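Local coordinates for multiple antibiotic resistance protein MARR (Escherichia coli, PDB 1JGS) that represses transcription of the marRAB operon by binding its marO operator, and so controls antibiotic resistance and oxidative stress genes, at residues F37-S42 with K56-D61; D20-E25 with Q115-N120. All coordinates share one frame; numbering follows the deposited sequence.

Contact 1: F37-S42 with K56-D61; sequences FKVLCS and KVLSVD
Lys38, Val39 and Ser42, along one flank of helix 34-46, meet the other segment chiefly through the side chain of Leu58, in the last turn of helix 51-58. Lys38 takes part through its backbone: its carbonyl O lies 4.4 Å from Leu58 CD2, while its long side chain leads away from Leu58 toward helix 8-27. Val39 follows with the main apolar touch. Its CG2, set beside the backbone N and anti to the carbonyl carbon, meets Leu58 CD1 at 3.6 Å, and the two side chains cross at about a right angle. One turn further on, Ser42 meets the second methyl of the leucine, its OG 3.5 Å from Leu58 CD2. That hydroxyl also bonds back to the preceding turn, Ser42 OG donating to Lys38 O at 3.0 Å. Lys38 O receives the hydroxyl from above its carbonyl plane, 40° out of it, and also accepts the helical bond from Ser42 N.

Beyond Leu58 the chain leaves helical geometry at Ser59, with positive phi, and runs to Asp61, the N-cap of helix 62-74. Leu65 and Met68 of that helix touch Leu58 and Val39 respectively, so the pair belongs to the small core of the winged helix-turn-helix domain of the MarR family, in which helices 51-58 and 62-74 form the helix-turn-helix. Met68 also lines a salicylate (2-hydroxybenzoic acid) pocket, and the side chain of Val39 is about 8 Å from a bound salicylate. With no hydrogen bond between the segments, their join rests on van der Waals contact; the serine's own helix supplies an acceptor for its hydroxyl, which can therefore sit against a methyl group without needing a polar partner from Leu58's segment.

Contact 2: D20-E25 with Q115-N120; sequences DRLLNE and QELTKN
Leu22 reaches from helix 8-27 to the C-terminal part of helix 96-118 with one methyl group. Its CD1 rests 3.8 Å from Glu116 CB and 4.1 Å from Leu117 CD2, touching two successive residues of the other helix. The approach differs for the two: the side chains of Leu22 and Glu116 cross at about a right angle, those of Leu22 and Leu117 obliquely. Glu116 takes part through its first methylene, and a bend at chi2 (-50°) takes the carboxylate away from the leucine methyl. The leucine's extended shape, with chi2 at -175°, carries CD1 outward to this meeting point, and the nearest CA atoms, Leu22 CA and Glu116 CA, remain 8.3 Å apart.

Both helices belong to the helical dimerization region of the MarR fold, where the two ends of the chain come together with those of the partner. Leu117 touches both Leu22 and Leu8 of the second subunit. Within the chain, Leu113, one turn before Leu117, touches Leu22 as well and extends the apolar strip. Farther out, on helix 8-27, Arg21 and Glu25 form an intrahelical salt bridge, with Arg21 NE 3.3 Å from Glu25 OE2 and the carboxylate oxygen tilted 26° from the guanidinium plane.

The centres of the two contacts lie 21 Å apart, contact 1 in the DNA-binding part of the subunit and contact 2 in the helical region that builds the dimer. Along the chain contact 1 is nested within the loop closed by contact 2, whose segments come from helices 8-27 and 96-118. Helices 8-27 and 34-46 are consecutive, and here the contacts touch: Lys38 NZ forms a long, weak ion pair with Asp20 OD1 at 3.3 Å, and Phe37 packs on Leu23. Helix 96-118 also spans both, since Phe37 lies against its Cys105 and His106. The DNA-binding and dimerization parts are thus directly joined through packed helices.

Contact 1: F37-S42 with K56-D61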
ATOM      1  N   PHE A  37       7.409  -6.299   9.507  1.00 35.55           N
ATOM      2  CA  PHE A  37       8.619  -5.695   8.941  1.00 35.55           C
ATOM      3  C   PHE A  37       8.400  -4.207   8.636  1.00 35.55           C
ATOM      4  O   PHE A  37       9.233  -3.363   8.976  1.00 35.55           O
ATOM      5  CB  PHE A  37       9.037  -6.436   7.671  1.00 45.48           C
ATOM      6  CG  PHE A  37      10.280  -5.893   7.036  1.00 45.48           C
ATOM      7  CD1 PHE A  37      11.419  -5.644   7.803  1.00 45.48           C
ATOM      8  CD2 PHE A  37      10.324  -5.643   5.670  1.00 45.48           C
ATOM      9  CE1 PHE A  37      12.586  -5.153   7.223  1.00 45.48           C
ATOM     10  CE2 PHE A  37      11.489  -5.151   5.077  1.00 45.48           C
ATOM     11  CZ  PHE A  37      12.624  -4.904   5.859  1.00 45.48           C
ATOM     12  N   LYS A  38       7.267  -3.889   8.016  1.00 38.60           N
ATOM     13  CA  LYS A  38       6.928  -2.505   7.688  1.00 38.60           C
ATOM     14  C   LYS A  38       6.852  -1.665   8.973  1.00 38.60           C
ATOM     15  O   LYS A  38       7.409  -0.565   9.043  1.00 38.60           O
ATOM     16  CB  LYS A  38       5.582  -2.453   6.957  1.00 82.69           C
ATOM     17  CG  LYS A  38       5.555  -3.192   5.626  1.00 82.69           C
ATOM     18  CD  LYS A  38       4.144  -3.223   5.040  1.00 82.69           C
ATOM     19  CE  LYS A  38       4.105  -3.895   3.669  1.00 82.69           C
ATOM     20  NZ  LYS A  38       4.845  -3.118   2.634  1.00 82.69           N
ATOM     21  N   VAL A  39       6.161  -2.174   9.989  1.00 34.06           N
ATOM     22  CA  VAL A  39       6.070  -1.436  11.245  1.00 34.06           C
ATOM     23  C   VAL A  39       7.456  -1.179  11.832  1.00 34.06           C
ATOM     24  O   VAL A  39       7.687  -0.121  12.414  1.00 34.06           O
ATOM     25  CB  VAL A  39       5.211  -2.184  12.285  1.00 30.26           C
ATOM     26  CG1 VAL A  39       5.394  -1.573  13.668  1.00 30.26           C
ATOM     27  CG2 VAL A  39       3.738  -2.114  11.875  1.00 30.26           C
ATOM     28  N   LEU A  40       8.380  -2.128  11.681  1.00 42.08           N
ATOM     29  CA  LEU A  40       9.734  -1.932  12.218  1.00 42.08           C
ATOM     30  C   LEU A  40      10.514  -0.868  11.431  1.00 42.08           C
ATOM     31  O   LEU A  40      11.193  -0.020  12.009  1.00 42.08           O
ATOM     32  CB  LEU A  40      10.554  -3.236  12.204  1.00 33.35           C
ATOM     33  CG  LEU A  40      10.259  -4.401  13.151  1.00 33.35           C
ATOM     34  CD1 LEU A  40      11.351  -5.465  12.974  1.00 33.35           C
ATOM     35  CD2 LEU A  40      10.220  -3.936  14.584  1.00 33.35           C
ATOM     36  N   CYS A  41      10.420  -0.919  10.111  1.00 47.51           N
ATOM     37  CA  CYS A  41      11.133   0.045   9.289  1.00 47.51           C
ATOM     38  C   CYS A  41      10.619   1.454   9.557  1.00 47.51           C
ATOM     39  O   CYS A  41      11.392   2.413   9.559  1.00 47.51           O
ATOM     40  CB  CYS A  41      10.969  -0.304   7.813  1.00 47.01           C
ATOM     41  SG  CYS A  41      11.694  -1.889   7.356  1.00 47.01           S
ATOM     42  N   SER A  42       9.316   1.575   9.791  1.00 42.18           N
ATOM     43  CA  SER A  42       8.705   2.878  10.054  1.00 42.18           C
ATOM     44  C   SER A  42       9.086   3.469  11.406  1.00 42.18           C
ATOM     45  O   SER A  42       9.265   4.672  11.526  1.00 42.18           O
ATOM     46  CB  SER A  42       7.181   2.775   9.981  1.00 30.64           C
ATOM     47  OG  SER A  42       6.762   2.352   8.696  1.00 30.64           O
ATOM     48  N   LYS A  56      -1.038   6.850  11.708  1.00 55.89           N
ATOM     49  CA  LYS A  56      -1.254   7.728  10.563  1.00 55.89           C
ATOM     50  C   LYS A  56      -0.283   7.431   9.433  1.00 55.89           C
ATOM     51  O   LYS A  56      -0.664   7.427   8.265  1.00 55.89           O
ATOM     52  CB  LYS A  56      -1.094   9.198  10.971  1.00 90.82           C
ATOM     53  CG  LYS A  56      -2.117   9.700  11.977  1.00 90.82           C
ATOM     54  CD  LYS A  56      -1.970  11.207  12.208  1.00 90.82           C
ATOM     55  CE  LYS A  56      -2.299  12.013  10.950  1.00 90.82           C
ATOM     56  NZ  LYS A  56      -3.723  11.847  10.525  1.00 90.82           N
ATOM     57  N   VAL A  57       0.977   7.191   9.783  1.00 51.21           N
ATOM     58  CA  VAL A  57       1.996   6.909   8.781  1.00 51.21           C
ATOM     59  C   VAL A  57       1.754   5.605   8.034  1.00 51.21           C
ATOM     60  O   VAL A  57       2.066   5.496   6.856  1.00 51.21           O
ATOM     61  CB  VAL A  57       3.384   6.824   9.417  1.00 72.29           C
ATOM     62  CG1 VAL A  57       4.419   6.507   8.352  1.00 72.29           C
ATOM     63  CG2 VAL A  57       3.705   8.130  10.119  1.00 72.29           C
ATOM     64  N   LEU A  58       1.207   4.614   8.728  1.00 55.82           N
ATOM     65  CA  LEU A  58       0.955   3.314   8.123  1.00 55.82           C
ATOM     66  C   LEU A  58      -0.419   3.202   7.467  1.00 55.82           C
ATOM     67  O   LEU A  58      -0.625   2.328   6.621  1.00 55.82           O
ATOM     68  CB  LEU A  58       1.097   2.218   9.185  1.00 42.64           C
ATOM     69  CG  LEU A  58       2.489   1.949   9.769  1.00 42.64           C
ATOM     70  CD1 LEU A  58       2.349   1.053  10.995  1.00 42.64           C
ATOM     71  CD2 LEU A  58       3.392   1.298   8.708  1.00 42.64           C
ATOM     72  N   SER A  59      -1.347   4.081   7.854  1.00 57.55           N
ATOM     73  CA  SER A  59      -2.718   4.058   7.326  1.00 57.55           C
ATOM     74  C   SER A  59      -3.285   2.697   7.679  1.00 57.55           C
ATOM     75  O   SER A  59      -3.533   1.871   6.808  1.00 57.55           O
ATOM     76  CB  SER A  59      -2.730   4.235   5.805  1.00 69.01           C
ATOM     77  OG  SER A  59      -2.270   5.522   5.427  1.00 69.01           O
ATOM     78  N   VAL A  60      -3.492   2.472   8.968  1.00 48.95           N
ATOM     79  CA  VAL A  60      -3.987   1.189   9.444  1.00 48.95           C
ATOM     80  C   VAL A  60      -4.982   1.372  10.578  1.00 48.95           C
ATOM     81  O   VAL A  60      -5.068   2.447  11.190  1.00 48.95           O
ATOM     82  CB  VAL A  60      -2.794   0.322   9.942  1.00 70.40           C
ATOM     83  CG1 VAL A  60      -3.290  -0.912  10.667  1.00 70.40           C
ATOM     84  CG2 VAL A  60      -1.908  -0.075   8.758  1.00 70.40           C
ATOM     85  N   ASP A  61      -5.749   0.322  10.841  1.00 54.83           N
ATOM     86  CA  ASP A  61      -6.723   0.340  11.919  1.00 54.83           C
ATOM     87  C   ASP A  61      -5.923   0.415  13.218  1.00 54.83           C
ATOM     88  O   ASP A  61      -4.933  -0.308  13.393  1.00 54.83           O
ATOM     89  CB  ASP A  61      -7.560  -0.943  11.896  1.00 69.23           C
ATOM     90  CG  ASP A  61      -8.494  -1.055  13.085  1.00 69.23           C
ATOM     91  OD1 ASP A  61      -8.919  -2.183  13.406  1.00 69.23           O
ATOM     92  OD2 ASP A  61      -8.813  -0.019  13.699  1.00 69.23           O
TER

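Contact 2: D20-E25 with Q115-N120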
ATOM      1  N   ASP A  20       5.208  -5.970  -3.313  1.00 49.82           N
ATOM      2  CA  ASP A  20       4.836  -6.488  -2.008  1.00 49.82           C
ATOM      3  C   ASP A  20       4.756  -8.001  -2.047  1.00 49.82           C
ATOM      4  O   ASP A  20       5.174  -8.674  -1.099  1.00 49.82           O
ATOM      5  CB  ASP A  20       3.506  -5.891  -1.537  1.00 69.22           C
ATOM      6  CG  ASP A  20       3.641  -4.436  -1.099  1.00 69.22           C
ATOM      7  OD1 ASP A  20       4.709  -4.064  -0.558  1.00 69.22           O
ATOM      8  OD2 ASP A  20       2.671  -3.667  -1.284  1.00 69.22           O
ATOM      9  N   ARG A  21       4.237  -8.531  -3.151  1.00 55.02           N
ATOM     10  CA  ARG A  21       4.108  -9.976  -3.320  1.00 55.02           C
ATOM     11  C   ARG A  21       5.471 -10.639  -3.197  1.00 55.02           C
ATOM     12  O   ARG A  21       5.600 -11.714  -2.619  1.00 55.02           O
ATOM     13  CB  ARG A  21       3.499 -10.315  -4.683  1.00107.80           C
ATOM     14  CG  ARG A  21       3.491 -11.806  -4.973  1.00107.80           C
ATOM     15  CD  ARG A  21       2.870 -12.133  -6.314  1.00107.80           C
ATOM     16  NE  ARG A  21       3.046 -13.546  -6.640  1.00107.80           N
ATOM     17  CZ  ARG A  21       2.617 -14.119  -7.760  1.00107.80           C
ATOM     18  NH1 ARG A  21       1.979 -13.398  -8.674  1.00107.80           N
ATOM     19  NH2 ARG A  21       2.823 -15.416  -7.967  1.00107.80           N
ATOM     20  N   LEU A  22       6.488  -9.992  -3.751  1.00 41.40           N
ATOM     21  CA  LEU A  22       7.834 -10.528  -3.679  1.00 41.40           C
ATOM     22  C   LEU A  22       8.302 -10.461  -2.229  1.00 41.40           C
ATOM     23  O   LEU A  22       8.927 -11.392  -1.721  1.00 41.40           O
ATOM     24  CB  LEU A  22       8.777  -9.724  -4.583  1.00 54.85           C
ATOM     25  CG  LEU A  22       8.408  -9.753  -6.070  1.00 54.85           C
ATOM     26  CD1 LEU A  22       9.468  -9.037  -6.892  1.00 54.85           C
ATOM     27  CD2 LEU A  22       8.290 -11.192  -6.529  1.00 54.85           C
ATOM     28  N   LEU A  23       7.984  -9.351  -1.574  1.00 46.97           N
ATOM     29  CA  LEU A  23       8.349  -9.133  -0.183  1.00 46.97           C
ATOM     30  C   LEU A  23       7.807 -10.286   0.668  1.00 46.97           C
ATOM     31  O   LEU A  23       8.568 -10.950   1.376  1.00 46.97           O
ATOM     32  CB  LEU A  23       7.769  -7.802   0.290  1.00 54.42           C
ATOM     33  CG  LEU A  23       8.091  -7.377   1.717  1.00 54.42           C
ATOM     34  CD1 LEU A  23       9.599  -7.309   1.898  1.00 54.42           C
ATOM     35  CD2 LEU A  23       7.447  -6.036   2.003  1.00 54.42           C
ATOM     36  N   ASN A  24       6.495 -10.526   0.602  1.00 36.87           N
ATOM     37  CA  ASN A  24       5.903 -11.628   1.353  1.00 36.87           C
ATOM     38  C   ASN A  24       6.653 -12.928   1.045  1.00 36.87           C
ATOM     39  O   ASN A  24       6.952 -13.712   1.952  1.00 36.87           O
ATOM     40  CB  ASN A  24       4.417 -11.822   1.006  1.00 52.27           C
ATOM     41  CG  ASN A  24       3.517 -10.778   1.653  1.00 52.27           C
ATOM     42  OD1 ASN A  24       3.232  -9.734   1.062  1.00 52.27           O
ATOM     43  ND2 ASN A  24       3.071 -11.056   2.878  1.00 52.27           N
ATOM     44  N   GLU A  25       6.957 -13.153  -0.235  1.00 57.43           N
ATOM     45  CA  GLU A  25       7.664 -14.368  -0.653  1.00 57.43           C
ATOM     46  C   GLU A  25       9.061 -14.497  -0.052  1.00 57.43           C
ATOM     47  O   GLU A  25       9.508 -15.599   0.253  1.00 57.43           O
ATOM     48  CB  GLU A  25       7.751 -14.448  -2.182  1.00 80.57           C
ATOM     49  CG  GLU A  25       6.482 -14.979  -2.841  1.00 80.57           C
ATOM     50  CD  GLU A  25       6.602 -15.119  -4.357  1.00 80.57           C
ATOM     51  OE1 GLU A  25       7.579 -15.750  -4.823  1.00 80.57           O
ATOM     52  OE2 GLU A  25       5.716 -14.608  -5.080  1.00 80.57           O
ATOM     53  N   GLN A 115      17.149  -7.271  -7.701  1.00 79.07           N
ATOM     54  CA  GLN A 115      17.384  -8.257  -8.748  1.00 79.07           C
ATOM     55  C   GLN A 115      16.089  -8.603  -9.468  1.00 79.07           C
ATOM     56  O   GLN A 115      15.952  -8.352 -10.665  1.00 79.07           O
ATOM     57  CB  GLN A 115      17.986  -9.530  -8.153  1.00 96.87           C
ATOM     58  CG  GLN A 115      19.223  -9.291  -7.308  1.00 96.87           C
ATOM     59  CD  GLN A 115      20.297  -8.517  -8.047  1.00 96.87           C
ATOM     60  OE1 GLN A 115      20.737  -8.921  -9.125  1.00 96.87           O
ATOM     61  NE2 GLN A 115      20.730  -7.400  -7.470  1.00 96.87           N
ATOM     62  N   GLU A 116      15.137  -9.172  -8.736  1.00 53.54           N
ATOM     63  CA  GLU A 116      13.862  -9.563  -9.324  1.00 53.54           C
ATOM     64  C   GLU A 116      13.160  -8.475 -10.121  1.00 53.54           C
ATOM     65  O   GLU A 116      12.676  -8.731 -11.226  1.00 53.54           O
ATOM     66  CB  GLU A 116      12.914 -10.091  -8.246  1.00 88.00           C
ATOM     67  CG  GLU A 116      13.165 -11.539  -7.857  1.00 88.00           C
ATOM     68  CD  GLU A 116      13.253 -12.450  -9.063  1.00 88.00           C
ATOM     69  OE1 GLU A 116      14.353 -12.558  -9.646  1.00 88.00           O
ATOM     70  OE2 GLU A 116      12.219 -13.045  -9.436  1.00 88.00           O
ATOM     71  N   LEU A 117      13.099  -7.268  -9.565  1.00 72.38           N
ATOM     72  CA  LEU A 117      12.446  -6.144 -10.233  1.00 72.38           C
ATOM     73  C   LEU A 117      13.202  -5.725 -11.485  1.00 72.38           C
ATOM     74  O   LEU A 117      12.607  -5.375 -12.507  1.00 72.38           O
ATOM     75  CB  LEU A 117      12.363  -4.933  -9.294  1.00 59.40           C
ATOM     76  CG  LEU A 117      11.496  -5.028  -8.042  1.00 59.40           C
ATOM     77  CD1 LEU A 117      11.605  -3.737  -7.241  1.00 59.40           C
ATOM     78  CD2 LEU A 117      10.056  -5.294  -8.457  1.00 59.40           C
ATOM     79  N   THR A 118      14.524  -5.763 -11.382  1.00 64.43           N
ATOM     80  CA  THR A 118      15.414  -5.370 -12.464  1.00 64.43           C
ATOM     81  C   THR A 118      15.783  -6.537 -13.374  1.00 64.43           C
ATOM     82  O   THR A 118      16.447  -6.344 -14.384  1.00 64.43           O
ATOM     83  CB  THR A 118      16.704  -4.738 -11.861  1.00 67.40           C
ATOM     84  OG1 THR A 118      16.435  -3.384 -11.480  1.00 67.40           O
ATOM     85  CG2 THR A 118      17.859  -4.777 -12.836  1.00 67.40           C
ATOM     86  N   LYS A 119      15.329  -7.740 -13.026  1.00 52.23           N
ATOM     87  CA  LYS A 119      15.656  -8.946 -13.790  1.00 52.23           C
ATOM     88  C   LYS A 119      15.540  -8.830 -15.309  1.00 52.23           C
ATOM     89  O   LYS A 119      16.348  -9.409 -16.036  1.00 52.23           O
ATOM     90  CB  LYS A 119      14.800 -10.131 -13.326  1.00 85.46           C
ATOM     91  CG  LYS A 119      13.341 -10.084 -13.780  1.00 85.46           C
ATOM     92  CD  LYS A 119      12.627 -11.395 -13.448  1.00 85.46           C
ATOM     93  CE  LYS A 119      11.155 -11.373 -13.843  1.00 85.46           C
ATOM     94  NZ  LYS A 119      10.487 -12.663 -13.502  1.00 85.46           N
ATOM     95  N   ASN A 120      14.544  -8.092 -15.795  1.00 50.93           N
ATOM     96  CA  ASN A 120      14.368  -7.966 -17.232  1.00 50.93           C
ATOM     97  C   ASN A 120      14.414  -6.581 -17.858  1.00 50.93           C
ATOM     98  O   ASN A 120      14.478  -6.467 -19.077  1.00 50.93           O
ATOM     99  CB  ASN A 120      13.083  -8.691 -17.667  1.00 72.05           C
ATOM    100  CG  ASN A 120      11.909  -8.426 -16.743  1.00 72.05           C
ATOM    101  OD1 ASN A 120      10.850  -9.046 -16.878  1.00 72.05           O
ATOM    102  ND2 ASN A 120      12.088  -7.506 -15.798  1.00 72.05           N
TER